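Local coordinates for EmGH1 (Erythrobacter marinus, PDB 5Z87), which probably hydrolyses beta-glucosides, and may act as a glycoside hydrolase on related arabinosides or xylosides, at residues R39-S42 with P43-A47; R106-M109 with A110-E114; A152-P155 with D156-R159; D292-L295 with L296-L300; P508-N511 with R512-I515. All coordinates share one frame; numbering follows the deposited sequence.

Interaction 1: residues R39-S42 with P43-A47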
loop_
_atom_site.group_PDB
_atom_site.type_symbol
_atom_site.label_atom_id
_atom_site.label_comp_id
_atom_site.label_asym_id
_atom_site.label_seq_id
_atom_site.Cartn_x
_atom_site.Cartn_y
_atom_site.Cartn_z
ATOM N N ARG A 39 -16.713 29.379 -40.388
ATOM C CA ARG A 39 -15.797 29.613 -39.276
ATOM C C ARG A 39 -16.449 30.346 -38.112
ATOM O O ARG A 39 -15.873 30.387 -37.018
ATOM C CB ARG A 39 -14.588 30.414 -39.740
ATOM C CG ARG A 39 -13.513 29.617 -40.444
ATOM C CD ARG A 39 -12.167 30.340 -40.327
ATOM N NE ARG A 39 -12.310 31.795 -40.367
ATOM C CZ ARG A 39 -12.535 32.493 -41.475
ATOM N NH1 ARG A 39 -12.662 33.809 -41.410
ATOM N NH2 ARG A 39 -12.634 31.875 -42.644
ATOM N N SER A 40 -17.609 30.959 -38.325
ATOM C CA SER A 40 -18.311 31.619 -37.237
ATOM C C SER A 40 -19.139 30.644 -36.413
ATOM O O SER A 40 -19.638 31.027 -35.349
ATOM C CB SER A 40 -19.213 32.729 -37.788
ATOM O OG SER A 40 -20.400 32.184 -38.345
ATOM N N LEU A 41 -19.301 29.408 -36.878
ATOM C CA LEU A 41 -19.998 28.391 -36.108
ATOM C C LEU A 41 -19.096 27.821 -35.011
ATOM O O LEU A 41 -17.862 27.897 -35.073
ATOM C CB LEU A 41 -20.463 27.257 -37.016
ATOM C CG LEU A 41 -21.942 27.070 -37.338
ATOM C CD1 LEU A 41 -22.128 25.736 -38.051
ATOM C CD2 LEU A 41 -22.791 27.137 -36.084
ATOM N N SER A 42 -19.734 27.223 -34.006
ATOM C CA SER A 42 -19.000 26.610 -32.911
ATOM C C SER A 42 -18.334 25.318 -33.379
ATOM O O SER A 42 -18.821 24.662 -34.307
ATOM C CB SER A 42 -19.928 26.303 -31.736
ATOM O OG SER A 42 -20.679 25.134 -32.007
ATOM N N PRO A 43 -17.210 24.941 -32.758
ATOM C CA PRO A 43 -16.546 23.679 -33.140
ATOM C C PRO A 43 -17.469 22.483 -33.110
ATOM O O PRO A 43 -17.407 21.630 -34.007
ATOM C CB PRO A 43 -15.423 23.556 -32.099
ATOM C CG PRO A 43 -15.062 24.979 -31.795
ATOM C CD PRO A 43 -16.369 25.763 -31.871
ATOM N N ALA A 44 -18.330 22.401 -32.092
ATOM C CA ALA A 44 -19.259 21.284 -31.977
ATOM C C ALA A 44 -20.238 21.255 -33.147
ATOM O O ALA A 44 -20.522 20.194 -33.708
ATOM C CB ALA A 44 -20.009 21.378 -30.642
ATOM N N ARG A 45 -20.760 22.416 -33.537
ATOM C CA ARG A 45 -21.711 22.445 -34.641
ATOM C C ARG A 45 -21.020 22.176 -35.973
ATOM O O ARG A 45 -21.565 21.462 -36.822
ATOM C CB ARG A 45 -22.469 23.770 -34.632
ATOM C CG ARG A 45 -23.428 23.830 -33.428
ATOM C CD ARG A 45 -24.122 25.172 -33.255
ATOM N NE ARG A 45 -25.149 25.389 -34.270
ATOM C CZ ARG A 45 -25.803 26.534 -34.435
ATOM N NH1 ARG A 45 -25.538 27.569 -33.646
ATOM N NH2 ARG A 45 -26.715 26.645 -35.391
ATOM N N ARG A 46 -19.791 22.671 -36.152
ATOM C CA ARG A 46 -19.061 22.334 -37.369
ATOM C C ARG A 46 -18.749 20.848 -37.423
ATOM O O ARG A 46 -18.776 20.244 -38.502
ATOM C CB ARG A 46 -17.783 23.169 -37.486
ATOM C CG ARG A 46 -18.054 24.667 -37.593
ATOM C CD ARG A 46 -16.776 25.488 -37.553
ATOM N NE ARG A 46 -15.958 25.232 -38.733
ATOM C CZ ARG A 46 -14.770 25.780 -38.955
ATOM N NH1 ARG A 46 -14.242 26.619 -38.072
ATOM N NH2 ARG A 46 -14.102 25.477 -40.061
ATOM N N ALA A 47 -18.474 20.228 -36.268
ATOM C CA ALA A 47 -18.137 18.799 -36.267
ATOM C C ALA A 47 -19.349 17.939 -36.605
ATOM O O ALA A 47 -19.237 16.968 -37.361
ATOM C CB ALA A 47 -17.554 18.379 -34.911
#
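Ser42 holds the first turn of helix 43-51 through two atoms. Its OG accepts from Arg45 N at 3.1 Å, the N-cap bond, and its carbonyl oxygen takes Arg46 N at 2.9 Å in a nearly straight bond (168°), the first i to i+4 link of the helix. With OG lying between the backbone N and the carbonyl carbon (chi1 78°), the hydroxyl faces Arg45 N in the first turn. The same OG rests on the root of the Arg45 chain, 3.4 Å from Arg45 CG.

Leu41 reaches both arginines. Its CD2 sits over one face of the Arg45 guanidinium, toward the rim and 3.5 Å from Arg45 NE, while Leu41 CB packs against Arg46 CG at 3.6 Å. The polar end of Arg45 goes to Asp34 in a salt bridge. Arg46 bends at its third torsion (66°) and runs back along the loop, where Arg39 CA lies over one face of the guanidinium, 3.6 Å from Arg46 NH1. Beyond this contact, Arg46 NH1 makes a salt bridge to Asp387 and a hydrogen bond to Tyr222 OH, which also bonds Leu41 O, and NE donates to the carbonyl of Tyr36.

A leucine in place of Arg46 would probably leave Asp387 without this charge partner and the Tyr36 carbonyl without its NE donor, loosening the loop ahead of the helix. The chemistry is thus divided: Ser42 satisfies the helix start, while the two arginines offer stems and guanidinium faces for packing and their polar ends are held by acids, a carbonyl and a tyrosine hydroxyl elsewhere in the chain.

Interaction 2: residues R106-M109 with A110-E114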
loop_
_atom_site.group_PDB
_atom_site.type_symbol
_atom_site.label_atom_id
_atom_site.label_comp_id
_atom_site.label_asym_id
_atom_site.label_seq_id
_atom_site.Cartn_x
_atom_site.Cartn_y
_atom_site.Cartn_z
ATOM N N ARG A 106 8.753 22.155 -41.094
ATOM C CA ARG A 106 8.619 21.823 -42.508
ATOM C C ARG A 106 8.224 20.366 -42.688
ATOM O O ARG A 106 7.424 20.043 -43.573
ATOM C CB ARG A 106 9.917 22.136 -43.260
ATOM C CG ARG A 106 10.117 23.636 -43.514
ATOM C CD ARG A 106 11.344 23.927 -44.394
ATOM N NE ARG A 106 12.605 23.688 -43.690
ATOM C CZ ARG A 106 13.289 24.625 -43.035
ATOM N NH1 ARG A 106 12.845 25.875 -43.004
ATOM N NH2 ARG A 106 14.417 24.307 -42.411
ATOM N N ALA A 107 8.763 19.469 -41.854
ATOM C CA ALA A 107 8.439 18.056 -42.019
ATOM C C ALA A 107 6.976 17.781 -41.684
ATOM O O ALA A 107 6.359 16.895 -42.290
ATOM C CB ALA A 107 9.378 17.188 -41.172
ATOM N N VAL A 108 6.395 18.548 -40.758
ATOM C CA VAL A 108 4.981 18.373 -40.445
ATOM C C VAL A 108 4.116 18.927 -41.572
ATOM O O VAL A 108 3.083 18.344 -41.925
ATOM C CB VAL A 108 4.649 19.035 -39.095
ATOM C CG1 VAL A 108 3.159 19.004 -38.842
ATOM C CG2 VAL A 108 5.385 18.342 -37.960
ATOM N N MET A 109 4.513 20.069 -42.142
ATOM C CA MET A 109 3.777 20.624 -43.277
ATOM C C MET A 109 3.686 19.613 -44.410
ATOM O O MET A 109 2.592 19.289 -44.878
ATOM C CB MET A 109 4.441 21.911 -43.744
ATOM C CG MET A 109 4.116 23.074 -42.843
ATOM S SD MET A 109 5.401 24.299 -42.935
ATOM C CE MET A 109 4.972 25.151 -44.463
ATOM N N ALA A 110 4.828 19.049 -44.808
ATOM C CA ALA A 110 4.831 18.031 -45.853
ATOM C C ALA A 110 3.910 16.869 -45.501
ATOM O O ALA A 110 3.151 16.397 -46.353
ATOM C CB ALA A 110 6.260 17.536 -46.090
ATOM N N MET A 111 3.954 16.396 -44.247
ATOM C CA MET A 111 3.123 15.260 -43.854
ATOM C C MET A 111 1.651 15.637 -43.835
ATOM O O MET A 111 0.800 14.858 -44.277
ATOM C CB MET A 111 3.543 14.730 -42.476
ATOM C CG MET A 111 2.735 13.511 -41.981
ATOM S SD MET A 111 2.554 13.423 -40.157
ATOM C CE MET A 111 1.270 14.659 -39.932
ATOM N N GLN A 112 1.333 16.828 -43.328
ATOM C CA GLN A 112 -0.058 17.258 -43.291
ATOM C C GLN A 112 -0.645 17.363 -44.695
ATOM O O GLN A 112 -1.818 17.035 -44.906
ATOM C CB GLN A 112 -0.165 18.591 -42.558
ATOM C CG GLN A 112 0.015 18.462 -41.061
ATOM C CD GLN A 112 -1.226 17.943 -40.368
ATOM O OE1 GLN A 112 -1.829 16.953 -40.788
ATOM N NE2 GLN A 112 -1.629 18.625 -39.308
ATOM N N GLN A 113 0.164 17.806 -45.667
ATOM C CA GLN A 113 -0.300 17.896 -47.049
ATOM C C GLN A 113 -0.653 16.515 -47.583
ATOM O O GLN A 113 -1.649 16.355 -48.297
ATOM C CB GLN A 113 0.783 18.568 -47.908
ATOM C CG GLN A 113 0.368 19.045 -49.298
ATOM C CD GLN A 113 1.505 19.790 -50.034
ATOM O OE1 GLN A 113 1.968 20.847 -49.586
ATOM N NE2 GLN A 113 1.961 19.227 -51.156
ATOM N N GLU A 114 0.140 15.497 -47.223
ATOM C CA GLU A 114 -0.201 14.116 -47.568
ATOM C C GLU A 114 -1.497 13.679 -46.903
ATOM O O GLU A 114 -2.283 12.917 -47.485
ATOM C CB GLU A 114 0.921 13.171 -47.145
ATOM C CG GLU A 114 2.229 13.417 -47.828
ATOM C CD GLU A 114 2.257 12.857 -49.241
ATOM O OE1 GLU A 114 1.279 12.176 -49.643
ATOM O OE2 GLU A 114 3.264 13.103 -49.945
#
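Arg106 to Ala110, Ala107 to Met111, Val108 to Gln112 and Met109 to Gln113 are four successive i to i+4 backbone steps of a regular alpha-helix, the bond from Gln112 N to Val108 O being the shortest at 2.7 Å. Ala110 N reaches Arg106 O at 3.0 Å in an almost straight line (175°).

Among the side chains, Val108 and Gln112 lie next to each other and point the same way, one turn apart. Val108 CG1 touches Gln112 CG at 3.9 Å, and that methylene also sits 3.2 Å from Val108 O. A bend at the second torsion of Gln112 (-78°) carries its amide away from Val108, and OE1 accepts from the backbone N of Ala125, just ahead of strand 126-129. Both residues rest on Val127 of that strand, so this is the side of the helix turned to the barrel.

Ala110 CB lies 3.7 Å from Arg106 O, and Met111 CB is 3.6 Å from Ala107 O. Ala107 and Met111 both meet Met72 of helix 68-73, whereas Met109 leans on Phe390 and Pro393.

Helix 101-116 is the connection between parallel strands 91-93 and 126-129, a beta-alpha-beta crossover of the TIM-barrel-type N-terminal domain of family 3 glycosyl hydrolases, and the side bearing Val108 and Gln112 is simply the face that packs on strand 126-129.

Interaction 3: residues A152-P155 with D156-R159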
loop_
_atom_site.group_PDB
_atom_site.type_symbol
_atom_site.label_atom_id
_atom_site.label_comp_id
_atom_site.label_asym_id
_atom_site.label_seq_id
_atom_site.Cartn_x
_atom_site.Cartn_y
_atom_site.Cartn_z
ATOM N N ALA A 152 8.038 25.500 -6.426
ATOM C CA ALA A 152 8.073 26.955 -6.497
ATOM C C ALA A 152 6.840 27.589 -5.874
ATOM O O ALA A 152 6.907 28.738 -5.414
ATOM C CB ALA A 152 8.216 27.400 -7.952
ATOM N N PHE A 153 5.714 26.874 -5.850
ATOM C CA PHE A 153 4.436 27.449 -5.402
ATOM C C PHE A 153 4.170 28.791 -6.089
ATOM O O PHE A 153 3.735 29.765 -5.467
ATOM C CB PHE A 153 4.388 27.564 -3.872
ATOM C CG PHE A 153 4.210 26.229 -3.189
ATOM C CD1 PHE A 153 5.277 25.338 -3.098
ATOM C CD2 PHE A 153 2.968 25.841 -2.693
ATOM C CE1 PHE A 153 5.127 24.078 -2.499
ATOM C CE2 PHE A 153 2.794 24.588 -2.089
ATOM C CZ PHE A 153 3.882 23.699 -1.994
ATOM N N ARG A 154 4.433 28.832 -7.400
ATOM C CA ARG A 154 4.223 30.017 -8.237
ATOM C C ARG A 154 3.390 29.612 -9.447
ATOM O O ARG A 154 3.917 29.471 -10.559
ATOM C CB ARG A 154 5.554 30.627 -8.689
ATOM C CG ARG A 154 6.355 31.328 -7.600
ATOM C CD ARG A 154 5.632 32.564 -7.114
ATOM N NE ARG A 154 5.445 33.536 -8.189
ATOM C CZ ARG A 154 6.374 34.397 -8.595
ATOM N NH1 ARG A 154 7.572 34.424 -8.017
ATOM N NH2 ARG A 154 6.101 35.238 -9.581
ATOM N N PRO A 155 2.089 29.384 -9.267
ATOM C CA PRO A 155 1.279 28.978 -10.426
ATOM C C PRO A 155 1.224 30.042 -11.510
ATOM O O PRO A 155 1.070 29.698 -12.689
ATOM C CB PRO A 155 -0.100 28.684 -9.818
ATOM C CG PRO A 155 -0.071 29.257 -8.428
ATOM C CD PRO A 155 1.349 29.282 -7.996
ATOM N N ASP A 156 1.381 31.321 -11.152
ATOM C CA ASP A 156 1.464 32.372 -12.163
ATOM C C ASP A 156 2.649 32.142 -13.091
ATOM O O ASP A 156 2.541 32.337 -14.309
ATOM C CB ASP A 156 1.557 33.750 -11.496
ATOM C CG ASP A 156 2.782 33.889 -10.572
ATOM O OD1 ASP A 156 3.266 32.879 -10.013
ATOM O OD2 ASP A 156 3.263 35.022 -10.403
ATOM N N MET A 157 3.783 31.703 -12.547
ATOM C CA MET A 157 4.909 31.427 -13.428
ATOM C C MET A 157 4.737 30.109 -14.172
ATOM O O MET A 157 5.258 29.959 -15.287
ATOM C CB MET A 157 6.208 31.436 -12.630
ATOM C CG MET A 157 6.613 32.827 -12.158
ATOM S SD MET A 157 8.152 32.792 -11.214
ATOM C CE MET A 157 9.280 32.020 -12.373
ATOM N N VAL A 158 4.018 29.150 -13.574
ATOM C CA VAL A 158 3.702 27.902 -14.269
ATOM C C VAL A 158 2.939 28.193 -15.557
ATOM O O VAL A 158 3.248 27.642 -16.621
ATOM C CB VAL A 158 2.907 26.957 -13.348
ATOM C CG1 VAL A 158 2.385 25.769 -14.133
ATOM C CG2 VAL A 158 3.765 26.490 -12.177
ATOM N N ARG A 159 1.929 29.070 -15.472
ATOM C CA ARG A 159 1.146 29.436 -16.649
ATOM C C ARG A 159 2.034 30.022 -17.747
ATOM O O ARG A 159 1.895 29.669 -18.926
ATOM C CB ARG A 159 0.049 30.426 -16.251
ATOM C CG ARG A 159 -0.947 30.705 -17.361
ATOM C CD ARG A 159 -1.630 32.060 -17.216
ATOM N NE ARG A 159 -0.680 33.175 -17.297
ATOM C CZ ARG A 159 -0.078 33.599 -18.413
ATOM N NH1 ARG A 159 -0.307 33.003 -19.587
ATOM N NH2 ARG A 159 0.772 34.620 -18.355
#
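Arg154 and Asp156 are joined by a salt bridge across the start of helix 155-171. Walking in from the loop, Phe153 has left helical geometry with a positive phi (49°), and its ring meets Phe728 edge to face.

Next comes Arg154, the N-cap residue, whose carbonyl oxygen accepts from Val158 N at 3.0 Å, and more weakly from Met157 N. Bends at its second and third torsions (both near -60°) fold the arginine over the helix start, where it grips Asp156 side-on. Arg154 NE donates to Asp156 OD1 at 2.9 Å, meeting the syn lone pair, and Arg154 NH2 donates to Asp156 OD2 at 3.0 Å, each nitrogen having its own oxygen. Asp156 OD1 also receives a weak bond from Met157 N. Over one face of the guanidinium lies Met157 SD, 3.5 Å from Arg154 CZ. NH1 turns to another acid, Glu415 of helix 403-416. Were Arg154 replaced by an alanine, Asp156 and Glu415 would probably lose a shared cation and Met157 SD the flat group it packs on.

Pro155 follows as the first helical residue; its carbonyl takes Arg159 N at 3.0 Å, and its ring side packs on Val206 and Phe728.

A proline directly after the N-cap, with an acidic residue following, is a familiar helix start; here it begins a helix of the N-terminal domain beside helix 403-416 and strand 724-733.

Interaction 4: residues D292-L295 with L296-L300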
loop_
_atom_site.group_PDB
_atom_site.type_symbol
_atom_site.label_atom_id
_atom_site.label_comp_id
_atom_site.label_asym_id
_atom_site.label_seq_id
_atom_site.Cartn_x
_atom_site.Cartn_y
_atom_site.Cartn_z
ATOM N N ASP A 292 -13.130 1.306 -18.183
ATOM C CA ASP A 292 -13.859 1.701 -16.980
ATOM C C ASP A 292 -14.988 2.653 -17.377
ATOM O O ASP A 292 -14.826 3.877 -17.394
ATOM C CB ASP A 292 -12.900 2.328 -15.972
ATOM C CG ASP A 292 -13.504 2.466 -14.584
ATOM O OD1 ASP A 292 -14.741 2.644 -14.475
ATOM O OD2 ASP A 292 -12.737 2.406 -13.591
ATOM N N THR A 293 -16.160 2.075 -17.669
ATOM C CA THR A 293 -17.305 2.872 -18.111
ATOM C C THR A 293 -17.725 3.871 -17.050
ATOM O O THR A 293 -18.089 5.005 -17.369
ATOM C CB THR A 293 -18.497 1.969 -18.461
ATOM O OG1 THR A 293 -18.134 1.040 -19.491
ATOM C CG2 THR A 293 -19.676 2.809 -18.941
ATOM N N HIS A 294 -17.716 3.461 -15.782
ATOM C CA HIS A 294 -18.023 4.401 -14.708
ATOM C C HIS A 294 -17.125 5.635 -14.767
ATOM O O HIS A 294 -17.594 6.772 -14.635
ATOM C CB HIS A 294 -17.876 3.703 -13.354
ATOM C CG HIS A 294 -17.837 4.647 -12.190
ATOM N ND1 HIS A 294 -18.948 5.339 -11.756
ATOM C CD2 HIS A 294 -16.818 5.018 -11.378
ATOM C CE1 HIS A 294 -18.616 6.093 -10.722
ATOM N NE2 HIS A 294 -17.329 5.915 -10.471
ATOM N N LEU A 295 -15.822 5.427 -14.961
ATOM C CA LEU A 295 -14.884 6.546 -14.993
ATOM C C LEU A 295 -14.996 7.330 -16.302
ATOM O O LEU A 295 -15.174 8.554 -16.291
ATOM C CB LEU A 295 -13.460 6.015 -14.801
ATOM C CG LEU A 295 -12.461 6.748 -13.908
ATOM C CD1 LEU A 295 -13.153 7.400 -12.725
ATOM C CD2 LEU A 295 -11.365 5.774 -13.432
ATOM N N LEU A 296 -14.881 6.636 -17.443
ATOM C CA LEU A 296 -14.813 7.275 -18.756
ATOM C C LEU A 296 -16.161 7.800 -19.251
ATOM O O LEU A 296 -16.190 8.642 -20.151
ATOM C CB LEU A 296 -14.242 6.291 -19.786
ATOM C CG LEU A 296 -12.778 5.884 -19.565
ATOM C CD1 LEU A 296 -12.279 4.896 -20.611
ATOM C CD2 LEU A 296 -11.889 7.119 -19.546
ATOM N N ASN A 297 -17.278 7.345 -18.689
ATOM C CA ASN A 297 -18.583 7.815 -19.136
ATOM C C ASN A 297 -19.386 8.474 -18.024
ATOM O O ASN A 297 -19.729 9.656 -18.139
ATOM C CB ASN A 297 -19.388 6.662 -19.737
ATOM C CG ASN A 297 -20.753 7.119 -20.226
ATOM O OD1 ASN A 297 -20.863 7.689 -21.307
ATOM N ND2 ASN A 297 -21.790 6.901 -19.418
ATOM N N ASP A 298 -19.718 7.735 -16.962
ATOM C CA ASP A 298 -20.613 8.263 -15.939
ATOM C C ASP A 298 -20.040 9.513 -15.289
ATOM O O ASP A 298 -20.744 10.516 -15.117
ATOM C CB ASP A 298 -20.897 7.192 -14.883
ATOM C CG ASP A 298 -21.558 5.951 -15.473
ATOM O OD1 ASP A 298 -21.708 5.882 -16.710
ATOM O OD2 ASP A 298 -21.924 5.045 -14.691
ATOM N N VAL A 299 -18.764 9.468 -14.909
ATOM C CA VAL A 299 -18.140 10.620 -14.267
ATOM C C VAL A 299 -17.734 11.664 -15.302
ATOM O O VAL A 299 -18.066 12.847 -15.178
ATOM C CB VAL A 299 -16.932 10.173 -13.425
ATOM C CG1 VAL A 299 -16.058 11.364 -13.095
ATOM C CG2 VAL A 299 -17.399 9.468 -12.150
ATOM N N LEU A 300 -17.004 11.238 -16.331
ATOM C CA LEU A 300 -16.359 12.196 -17.219
ATOM C C LEU A 300 -17.377 12.860 -18.142
ATOM O O LEU A 300 -17.401 14.086 -18.262
ATOM C CB LEU A 300 -15.259 11.501 -18.010
ATOM C CG LEU A 300 -14.405 12.331 -18.972
ATOM C CD1 LEU A 300 -13.697 13.475 -18.272
ATOM C CD2 LEU A 300 -13.417 11.407 -19.636
#
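Thr293 O is gripped by two amides: Asn297 N at 2.8 Å and Asp298 N at 3.2 Å, the second lying in the carbonyl plane. From there the helix takes up i to i+5 bonding, Val299 N donating to His294 O at 3.0 Å and Leu300 N to Leu295 O at 3.2 Å.

The side chains follow this wider turn. The imidazole of His294, swung with CG anti to the backbone N (chi1 166°), lies across Val299, whose CG2 stands over one ring face 4.2 Å from the centroid, a CH-pi contact. The Asp298 carboxylate stands nearly perpendicular to that ring. Asp298 OD1 accepts from Asn297 ND2 at 2.9 Å, OD1 lying in the amide plane of Asn297, while Thr293 CG2 packs beside Asn297 CB at 3.9 Å.

At the start, Asp292 caps the helix: its OD1 takes Leu295 N from above the carboxylate plane, and its carbonyl takes Leu296 N. A magnesium ion lies about 3 Å from the Asp292 side chain. Leu295 and Leu296 turn to Phe235 on strand 229-235.

This is an N-capped alpha-helix that widens into a pi-type turn, packed against a strand of the TIM-barrel-type domain.

Interaction 5: residues P508-N511 with R512-I515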
loop_
_atom_site.group_PDB
_atom_site.type_symbol
_atom_site.label_atom_id
_atom_site.label_comp_id
_atom_site.label_asym_id
_atom_site.label_seq_id
_atom_site.Cartn_x
_atom_site.Cartn_y
_atom_site.Cartn_z
ATOM N N PRO A 508 31.322 -0.529 -7.680
ATOM C CA PRO A 508 31.763 -0.016 -6.372
ATOM C C PRO A 508 33.267 0.176 -6.253
ATOM O O PRO A 508 33.695 1.184 -5.680
ATOM C CB PRO A 508 31.251 -1.080 -5.395
ATOM C CG PRO A 508 30.107 -1.719 -6.100
ATOM C CD PRO A 508 30.474 -1.725 -7.548
ATOM N N ALA A 509 34.082 -0.754 -6.772
ATOM C CA ALA A 509 35.535 -0.623 -6.623
ATOM C C ALA A 509 36.064 0.582 -7.386
ATOM O O ALA A 509 36.906 1.330 -6.872
ATOM C CB ALA A 509 36.246 -1.894 -7.083
ATOM N N ARG A 510 35.587 0.791 -8.616
ATOM C CA ARG A 510 35.963 1.999 -9.339
ATOM C C ARG A 510 35.526 3.242 -8.574
ATOM O O ARG A 510 36.284 4.215 -8.467
ATOM C CB ARG A 510 35.364 1.976 -10.745
ATOM C CG ARG A 510 35.437 3.311 -11.459
ATOM C CD ARG A 510 35.188 3.194 -12.963
ATOM N NE ARG A 510 35.180 4.520 -13.596
ATOM C CZ ARG A 510 36.280 5.211 -13.902
ATOM N NH1 ARG A 510 37.480 4.704 -13.637
ATOM N NH2 ARG A 510 36.188 6.412 -14.465
ATOM N N ASN A 511 34.326 3.211 -7.994
ATOM C CA ASN A 511 33.828 4.358 -7.240
ATOM C C ASN A 511 34.697 4.650 -6.022
ATOM O O ASN A 511 34.920 5.814 -5.678
ATOM C CB ASN A 511 32.380 4.112 -6.808
ATOM C CG ASN A 511 31.365 4.534 -7.862
ATOM O OD1 ASN A 511 31.609 5.441 -8.659
ATOM N ND2 ASN A 511 30.208 3.886 -7.850
ATOM N N ARG A 512 35.179 3.609 -5.339
ATOM C CA ARG A 512 36.064 3.831 -4.195
ATOM C C ARG A 512 37.350 4.531 -4.611
ATOM O O ARG A 512 37.809 5.455 -3.927
ATOM C CB ARG A 512 36.375 2.510 -3.505
ATOM C CG ARG A 512 35.129 1.821 -3.063
ATOM C CD ARG A 512 35.309 0.928 -1.878
ATOM N NE ARG A 512 34.011 0.843 -1.217
ATOM C CZ ARG A 512 33.071 -0.049 -1.519
ATOM N NH1 ARG A 512 31.910 -0.027 -0.872
ATOM N NH2 ARG A 512 33.299 -0.971 -2.454
ATOM N N ARG A 513 37.938 4.115 -5.739
ATOM C CA ARG A 513 39.104 4.821 -6.259
ATOM C C ARG A 513 38.759 6.266 -6.587
ATOM O O ARG A 513 39.539 7.180 -6.287
ATOM C CB ARG A 513 39.658 4.097 -7.488
ATOM C CG ARG A 513 40.025 2.642 -7.217
ATOM C CD ARG A 513 40.868 2.053 -8.345
ATOM N NE ARG A 513 40.110 1.870 -9.587
ATOM C CZ ARG A 513 39.419 0.771 -9.896
ATOM N NH1 ARG A 513 38.765 0.697 -11.054
ATOM N NH2 ARG A 513 39.377 -0.257 -9.051
ATOM N N LEU A 514 37.581 6.499 -7.182
ATOM C CA LEU A 514 37.196 7.868 -7.505
ATOM C C LEU A 514 36.966 8.690 -6.247
ATOM O O LEU A 514 37.194 9.904 -6.252
ATOM C CB LEU A 514 35.950 7.876 -8.390
ATOM C CG LEU A 514 36.113 7.338 -9.813
ATOM C CD1 LEU A 514 34.745 7.044 -10.441
ATOM C CD2 LEU A 514 36.933 8.311 -10.685
ATOM N N ILE A 515 36.521 8.050 -5.164
ATOM C CA ILE A 515 36.340 8.757 -3.898
ATOM C C ILE A 515 37.688 9.202 -3.338
ATOM O O ILE A 515 37.862 10.363 -2.944
ATOM C CB ILE A 515 35.581 7.870 -2.892
ATOM C CG1 ILE A 515 34.102 7.771 -3.267
ATOM C CG2 ILE A 515 35.753 8.412 -1.482
ATOM C CD1 ILE A 515 33.372 6.676 -2.497
#
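Leu514 lies one turn beyond Arg510 and crosses its chain at a slant. Arg510 CB first meets Arg513 NH1, at 3.6 Å; CG then touches Leu514 CD1 at 3.9 Å, and NE passes the same methyl slightly farther on. The chain runs out straight from CG to NE, with CG anti to the backbone N (chi1 167°), which carries the guanidinium over Leu514 so that CD1 lies against one face, toward the rim. At the tip, NH2 forms a salt bridge with Glu490, a residue that Leu514 also touches.

Arg513 takes a different course. A bend at its third torsion (-69°) folds the guanidinium back over the preceding turn, and one face settles on the backbone: Arg510 CA lies 3.5 Å from Arg513 NH1, and Ala509 O is 3.7 Å from Arg513 NH2. Arg512 leads off another way, its NH2 lying 3.6 Å from Pro508 CB and its NE in a salt bridge with Glu563 of helix 561-569.

Asn511 is buried and tied outside this turn. Its OD1 accepts from the backbone N of Ala484 and its ND2 donates to Glu560. The backbone keeps its ordinary helical bonds, such as Leu514 N to Arg510 O at 2.9 Å and Ile515 N to Asn511 O at 2.8 Å.

Three arginines fall within four residues of the helix, yet Arg510 NH1 and Arg513 NH1 stay 4.9 Å apart. Acids beyond the turn probably offset much of the repulsion for Arg510 and Arg512, leaving aliphatic stems and flat faces to pack along the helix.

Overall arrangement
From the N terminus, interaction 1 turns a loop into helix 43-51, close to helix 366-382. Interaction 2 follows on helix 101-116, the helix that connects strands 91-93 and 126-129 in sequence, its centre about 25 Å from that of interaction 1. Interaction 3 opens helix 155-171, beside helix 403-416 and strand 724-733, and interaction 4 opens helix 293-303 against strand 229-235. Interaction 5 lies on helix 508-522 in the C-terminal domain of the family 3 architecture, its centre about 65 Å from that of interaction 1. All five are local, closing no long loop; they come in series, with none nested or crossing.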